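Local coordinates for structure-specific endonuclease subunit SLX1 (Candida glabrata, PDB 4XLG), which probably acts as the catalytic subunit of the SLX1-SLX4 endonuclease, nicking branched DNA close to its junctions during repair and recombination, at residues Tyr14-Ile19 against Arg38-Ser43; Thr129-Asn134 against Gln191-Thr196. The protein carries 1 engineered substitution. One frame throughout, in Å; residues are numbered along the deposited sequence.

Contact 1: residues Tyr14-Ile19 against Arg38-Ser43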
loop_
_atom_site.group_PDB
_atom_site.type_symbol
_atom_site.label_atom_id
_atom_site.label_comp_id
_atom_site.label_asym_id
_atom_site.label_seq_id
_atom_site.Cartn_x
_atom_site.Cartn_y
_atom_site.Cartn_z
ATOM N N TYR B 14 6.727 6.152 -7.577
ATOM C CA TYR B 14 7.984 5.859 -8.272
ATOM C C TYR B 14 8.955 6.991 -8.171
ATOM O O TYR B 14 8.599 8.166 -7.996
ATOM C CB TYR B 14 7.743 5.535 -9.767
ATOM C CG TYR B 14 6.947 6.643 -10.515
ATOM C CD1 TYR B 14 7.607 7.728 -11.128
ATOM C CD2 TYR B 14 5.520 6.594 -10.572
ATOM C CE1 TYR B 14 6.888 8.721 -11.805
ATOM C CE2 TYR B 14 4.785 7.570 -11.284
ATOM C CZ TYR B 14 5.518 8.642 -11.888
ATOM O OH TYR B 14 4.817 9.606 -12.536
ATOM N N LEU B 15 10.234 6.599 -8.274
ATOM C CA LEU B 15 11.321 7.584 -8.354
ATOM C C LEU B 15 12.008 7.438 -9.720
ATOM O O LEU B 15 12.411 6.318 -10.097
ATOM C CB LEU B 15 12.331 7.332 -7.222
ATOM C CG LEU B 15 13.606 8.202 -7.271
ATOM C CD1 LEU B 15 13.263 9.704 -7.087
ATOM C CD2 LEU B 15 14.636 7.704 -6.221
ATOM N N LEU B 16 12.081 8.544 -10.456
ATOM C CA LEU B 16 12.781 8.566 -11.753
ATOM C C LEU B 16 14.092 9.285 -11.543
ATOM O O LEU B 16 14.174 10.207 -10.752
ATOM C CB LEU B 16 11.998 9.336 -12.830
ATOM C CG LEU B 16 10.522 8.956 -13.025
ATOM C CD1 LEU B 16 9.962 9.880 -14.206
ATOM C CD2 LEU B 16 10.420 7.416 -13.325
ATOM N N GLN B 17 15.102 8.842 -12.277
ATOM C CA GLN B 17 16.371 9.539 -12.340
ATOM C C GLN B 17 16.693 9.738 -13.807
ATOM O O GLN B 17 16.713 8.784 -14.562
ATOM C CB GLN B 17 17.458 8.708 -11.659
ATOM C CG GLN B 17 18.863 9.446 -11.687
ATOM C CD GLN B 17 19.951 8.624 -10.965
ATOM O OE1 GLN B 17 19.746 7.443 -10.629
ATOM N NE2 GLN B 17 21.088 9.244 -10.747
ATOM N N SER B 18 16.947 10.977 -14.217
ATOM C CA SER B 18 17.272 11.205 -15.636
ATOM C C SER B 18 18.508 10.393 -16.043
ATOM O O SER B 18 19.537 10.332 -15.305
ATOM C CB SER B 18 17.499 12.718 -15.871
ATOM O OG SER B 18 18.017 12.920 -17.197
ATOM N N ILE B 19 18.463 9.775 -17.227
ATOM C CA ILE B 19 19.659 9.007 -17.621
ATOM C C ILE B 19 20.843 9.897 -17.940
ATOM O O ILE B 19 21.961 9.644 -17.494
ATOM C CB ILE B 19 19.286 8.060 -18.819
ATOM C CG1 ILE B 19 18.279 7.041 -18.253
ATOM C CG2 ILE B 19 20.530 7.334 -19.403
ATOM C CD1 ILE B 19 17.439 6.337 -19.417
ATOM N N ARG B 38 6.180 5.796 -20.299
ATOM C CA ARG B 38 6.117 6.283 -21.689
ATOM C C ARG B 38 5.677 7.739 -21.805
ATOM O O ARG B 38 6.146 8.447 -22.699
ATOM C CB ARG B 38 5.119 5.472 -22.603
ATOM C CG ARG B 38 5.467 4.030 -22.865
ATOM C CD ARG B 38 4.612 3.498 -24.116
ATOM N NE ARG B 38 3.165 3.637 -23.884
ATOM C CZ ARG B 38 2.471 2.720 -23.213
ATOM N NH1 ARG B 38 3.106 1.638 -22.756
ATOM N NH2 ARG B 38 1.176 2.873 -23.002
ATOM N N GLN B 39 4.710 8.132 -20.974
ATOM C CA GLN B 39 4.214 9.536 -20.992
ATOM C C GLN B 39 5.354 10.481 -20.556
ATOM O O GLN B 39 5.555 11.546 -21.144
ATOM C CB GLN B 39 3.027 9.698 -20.071
ATOM C CG GLN B 39 1.737 9.058 -20.692
ATOM C CD GLN B 39 0.591 9.141 -19.702
ATOM O OE1 GLN B 39 0.695 8.655 -18.573
ATOM N NE2 GLN B 39 -0.454 9.848 -20.081
ATOM N N HIS B 40 6.084 10.089 -19.531
ATOM C CA HIS B 40 7.213 10.956 -19.098
ATOM C C HIS B 40 8.303 11.042 -20.163
ATOM O O HIS B 40 8.970 12.098 -20.326
ATOM C CB HIS B 40 7.859 10.448 -17.773
ATOM C CG HIS B 40 7.036 10.725 -16.552
ATOM N ND1 HIS B 40 6.627 11.999 -16.198
ATOM C CD2 HIS B 40 6.627 9.910 -15.555
ATOM C CE1 HIS B 40 5.956 11.942 -15.064
ATOM N NE2 HIS B 40 5.981 10.694 -14.629
ATOM N N ASN B 41 8.546 9.948 -20.885
ATOM C CA ASN B 41 9.635 9.907 -21.848
ATOM C C ASN B 41 9.288 10.338 -23.238
ATOM O O ASN B 41 10.133 10.652 -24.050
ATOM C CB ASN B 41 10.223 8.497 -21.883
ATOM C CG ASN B 41 11.092 8.257 -20.641
ATOM O OD1 ASN B 41 11.542 9.241 -20.031
ATOM N ND2 ASN B 41 11.308 6.998 -20.269
ATOM N N GLY B 42 8.018 10.401 -23.520
ATOM C CA GLY B 42 7.610 10.780 -24.858
ATOM C C GLY B 42 6.804 12.021 -24.639
ATOM O O GLY B 42 7.344 13.048 -24.283
ATOM N N SER B 43 5.506 11.917 -24.778
ATOM C CA SER B 43 4.643 13.014 -24.286
ATOM C C SER B 43 3.364 12.482 -23.617
ATOM O O SER B 43 3.016 11.298 -23.749
ATOM C CB SER B 43 4.275 13.952 -25.431
ATOM O OG SER B 43 3.544 13.208 -26.386
#
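In the GIY-YIG nuclease fold, Y14, the closing tyrosine of the GIY-type motif (GCY here), meets H40 of helix 33-41 through a short hydrogen bond. Y14 OH and H40 NE2 are 2.6 Å apart, and either could be the donor. The two rings approach from opposite directions and meet rim to rim: the imidazole nitrogen lies close to the plane of the phenol ring, and the phenol oxygen close to that of the imidazole. Their centroids are 5.6 Å apart, with the planes inclined at 64° and neither ring over the face of the other. Y14 holds CG between its backbone N and carbonyl carbon (chi1 54°), which turns the phenol from the strand toward the helix. L16, next but one along the same side of the strand, deals with a different part of the histidine. Its CD1 methyl sits over one imidazole face, 4.0 Å from the ring centroid, a CH-pi contact whose nearest pair is L16 CD1 and H40 CD2 at 3.6 Å. H40 is thus gripped at its NE2 edge by a polar group and covered on a face by an apolar one, which should limit how far the ring can turn. Around this pair, Y14 OH also hydrogen-bonds R36 NH2, and Y26, the tyrosine of the YIG motif on strand 25-30, packs edge-to-face with H40. Strand 12-18 runs between strands 25-30 and 60-67; its backbone pairs Y14 with G28, and M62 touches both Y14 and L16, while R38 and N41 of helix 33-41 lean on helix 176-213.

Contact 2: residues Thr129-Asn134 against Gln191-Thr196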
loop_
_atom_site.group_PDB
_atom_site.type_symbol
_atom_site.label_atom_id
_atom_site.label_comp_id
_atom_site.label_asym_id
_atom_site.label_seq_id
_atom_site.Cartn_x
_atom_site.Cartn_y
_atom_site.Cartn_z
ATOM N N THR B 129 5.691 -2.705 -0.527
ATOM C CA THR B 129 6.853 -3.325 -1.140
ATOM C C THR B 129 7.704 -2.245 -1.781
ATOM O O THR B 129 7.189 -1.453 -2.589
ATOM C CB THR B 129 6.440 -4.370 -2.212
ATOM O OG1 THR B 129 5.790 -5.472 -1.540
ATOM C CG2 THR B 129 7.681 -4.913 -3.025
ATOM N N LEU B 130 8.997 -2.233 -1.447
ATOM C CA LEU B 130 9.949 -1.310 -2.081
ATOM C C LEU B 130 10.722 -2.130 -3.147
ATOM O O LEU B 130 11.445 -3.065 -2.806
ATOM C CB LEU B 130 10.908 -0.728 -1.015
ATOM C CG LEU B 130 12.175 -0.054 -1.567
ATOM C CD1 LEU B 130 11.805 1.124 -2.485
ATOM C CD2 LEU B 130 13.003 0.365 -0.330
ATOM N N HIS B 131 10.578 -1.757 -4.416
ATOM C CA HIS B 131 11.194 -2.533 -5.496
ATOM C C HIS B 131 12.224 -1.668 -6.228
ATOM O O HIS B 131 11.867 -0.557 -6.676
ATOM C CB HIS B 131 10.153 -2.965 -6.537
ATOM C CG HIS B 131 10.772 -3.764 -7.652
ATOM N ND1 HIS B 131 11.027 -5.117 -7.548
ATOM C CD2 HIS B 131 11.288 -3.374 -8.853
ATOM C CE1 HIS B 131 11.654 -5.536 -8.635
ATOM N NE2 HIS B 131 11.804 -4.500 -9.452
ATOM N N PHE B 132 13.449 -2.186 -6.386
ATOM C CA PHE B 132 14.486 -1.495 -7.189
ATOM C C PHE B 132 14.667 -2.089 -8.577
ATOM O O PHE B 132 14.717 -3.312 -8.734
ATOM C CB PHE B 132 15.854 -1.563 -6.452
ATOM C CG PHE B 132 15.837 -0.775 -5.197
ATOM C CD1 PHE B 132 16.044 0.610 -5.258
ATOM C CD2 PHE B 132 15.583 -1.376 -3.970
ATOM C CE1 PHE B 132 16.012 1.407 -4.092
ATOM C CE2 PHE B 132 15.589 -0.606 -2.765
ATOM C CZ PHE B 132 15.784 0.796 -2.825
ATOM N N PHE B 133 14.755 -1.219 -9.577
ATOM C CA PHE B 133 15.037 -1.639 -10.940
ATOM C C PHE B 133 16.495 -1.447 -11.266
ATOM O O PHE B 133 16.982 -1.834 -12.354
ATOM C CB PHE B 133 14.225 -0.816 -11.919
ATOM C CG PHE B 133 12.739 -0.960 -11.726
ATOM C CD1 PHE B 133 12.092 -2.146 -12.171
ATOM C CD2 PHE B 133 11.997 0.062 -11.105
ATOM C CE1 PHE B 133 10.697 -2.280 -12.015
ATOM C CE2 PHE B 133 10.583 -0.052 -10.945
ATOM C CZ PHE B 133 9.933 -1.231 -11.410
ATOM N N ASN B 134 17.188 -0.801 -10.338
ATOM C CA ASN B 134 18.625 -0.528 -10.536
ATOM C C ASN B 134 19.362 -0.959 -9.286
ATOM O O ASN B 134 19.013 -0.527 -8.173
ATOM C CB ASN B 134 18.882 0.974 -10.829
ATOM C CG ASN B 134 20.368 1.261 -11.142
ATOM O OD1 ASN B 134 21.224 1.160 -10.258
ATOM N ND2 ASN B 134 20.676 1.581 -12.421
ATOM N N GLN B 191 8.007 -3.221 -17.125
ATOM C CA GLN B 191 6.931 -4.090 -17.715
ATOM C C GLN B 191 6.880 -5.417 -17.001
ATOM O O GLN B 191 5.780 -5.919 -16.630
ATOM C CB GLN B 191 7.190 -4.290 -19.229
ATOM C CG GLN B 191 6.073 -5.134 -19.908
ATOM C CD GLN B 191 4.795 -4.286 -20.055
ATOM O OE1 GLN B 191 3.790 -4.478 -19.316
ATOM N NE2 GLN B 191 4.798 -3.428 -21.043
ATOM N N ASN B 192 8.045 -6.037 -16.811
ATOM C CA ASN B 192 8.042 -7.367 -16.199
ATOM C C ASN B 192 7.435 -7.373 -14.817
ATOM O O ASN B 192 6.568 -8.237 -14.523
ATOM C CB ASN B 192 9.465 -7.936 -16.138
ATOM C CG ASN B 192 9.973 -8.334 -17.516
ATOM O OD1 ASN B 192 9.196 -8.387 -18.487
ATOM N ND2 ASN B 192 11.295 -8.569 -17.621
ATOM N N LEU B 193 7.837 -6.409 -13.974
ATOM C CA LEU B 193 7.308 -6.328 -12.612
ATOM C C LEU B 193 5.784 -6.091 -12.649
ATOM O O LEU B 193 5.026 -6.781 -11.955
ATOM C CB LEU B 193 7.969 -5.191 -11.803
ATOM C CG LEU B 193 7.321 -4.983 -10.402
ATOM C CD1 LEU B 193 7.625 -6.170 -9.456
ATOM C CD2 LEU B 193 7.730 -3.683 -9.766
ATOM N N TYR B 194 5.348 -5.142 -13.478
ATOM C CA TYR B 194 3.932 -4.765 -13.498
ATOM C C TYR B 194 3.048 -5.926 -14.014
ATOM O O TYR B 194 2.040 -6.295 -13.387
ATOM C CB TYR B 194 3.750 -3.561 -14.400
ATOM C CG TYR B 194 2.353 -3.030 -14.535
ATOM C CD1 TYR B 194 1.614 -2.662 -13.390
ATOM C CD2 TYR B 194 1.813 -2.766 -15.787
ATOM C CE1 TYR B 194 0.349 -2.107 -13.505
ATOM C CE2 TYR B 194 0.529 -2.201 -15.913
ATOM C CZ TYR B 194 -0.171 -1.867 -14.753
ATOM O OH TYR B 194 -1.369 -1.267 -14.889
ATOM N N SER B 195 3.434 -6.501 -15.148
ATOM C CA SER B 195 2.528 -7.471 -15.817
ATOM C C SER B 195 2.505 -8.727 -14.963
ATOM O O SER B 195 1.470 -9.445 -14.847
ATOM C CB SER B 195 2.985 -7.771 -17.267
ATOM O OG SER B 195 2.759 -6.624 -18.078
ATOM N N THR B 196 3.644 -9.009 -14.350
ATOM C CA THR B 196 3.689 -10.205 -13.501
ATOM C C THR B 196 2.834 -10.032 -12.246
ATOM O O THR B 196 2.162 -10.976 -11.814
ATOM C CB THR B 196 5.135 -10.554 -13.094
ATOM O OG1 THR B 196 5.868 -11.023 -14.263
ATOM C CG2 THR B 196 5.135 -11.709 -12.097
#
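L193 of the long helix 176-213 pushes its CD2 methyl into the angle between H131 and F133, and the packing is tight there. CD2 lies over one face of the H131 imidazole, 3.9 Å from the ring centroid and 23° off its normal, a CH-pi contact. The same L193 CD2 stands 3.7 Å from F133 CZ, with the two side chains crossing at about a right angle. The aromatic groups brace each other as well: H131 CD2 lies 3.4 Å above the F133 ring plane, displaced toward the rim. H131 extends CG anti to its backbone N (chi1 -180°), carrying the imidazole off the strand to meet the leucine, which comes from the opposite direction. Both ring nitrogens are hydrogen-bonded to serines of strand 160-168, ND1 to S162 OG and NE2 to S164 OG, which probably fixes the ring's rotation while L193 packs on its face. Strand 129-132 belongs to the mixed sheet of the nuclease domain, antiparallel to 60-67 and parallel to 160-168, and helix 176-213 crosses this sheet on its way to the zinc-finger domain. L193 also touches Y67 of strand 60-67. On the side away from the sheet the packing ends: N192, S195 and T196 are exposed, and Q191 directs its CB away from the strand. On that outer side S195 OG donates to Q191 OE1 over 2.7 Å, one helical turn back, with the donor tilted 21° from the carbonyl plane.

Both contacts dock a helix against the same mixed sheet, yet they lie at different strands, with centres 15 Å apart and nearest atoms about 6 Å apart, and they do not touch. Contact 1 joins strand 12-18 to the short helix 33-41 and includes a hydrogen bond; contact 2 joins strand 129-132 to the long helix 176-213 and has none across it. Each is largely buried, contact 2 lying nearer the centre of the chain. Each also sets a leucine methyl over a histidine face, with the roles exchanged: in contact 1 the histidine comes from the helix, in contact 2 from the strand. Helix 176-213 relates the two, since R38 and N41 also touch it.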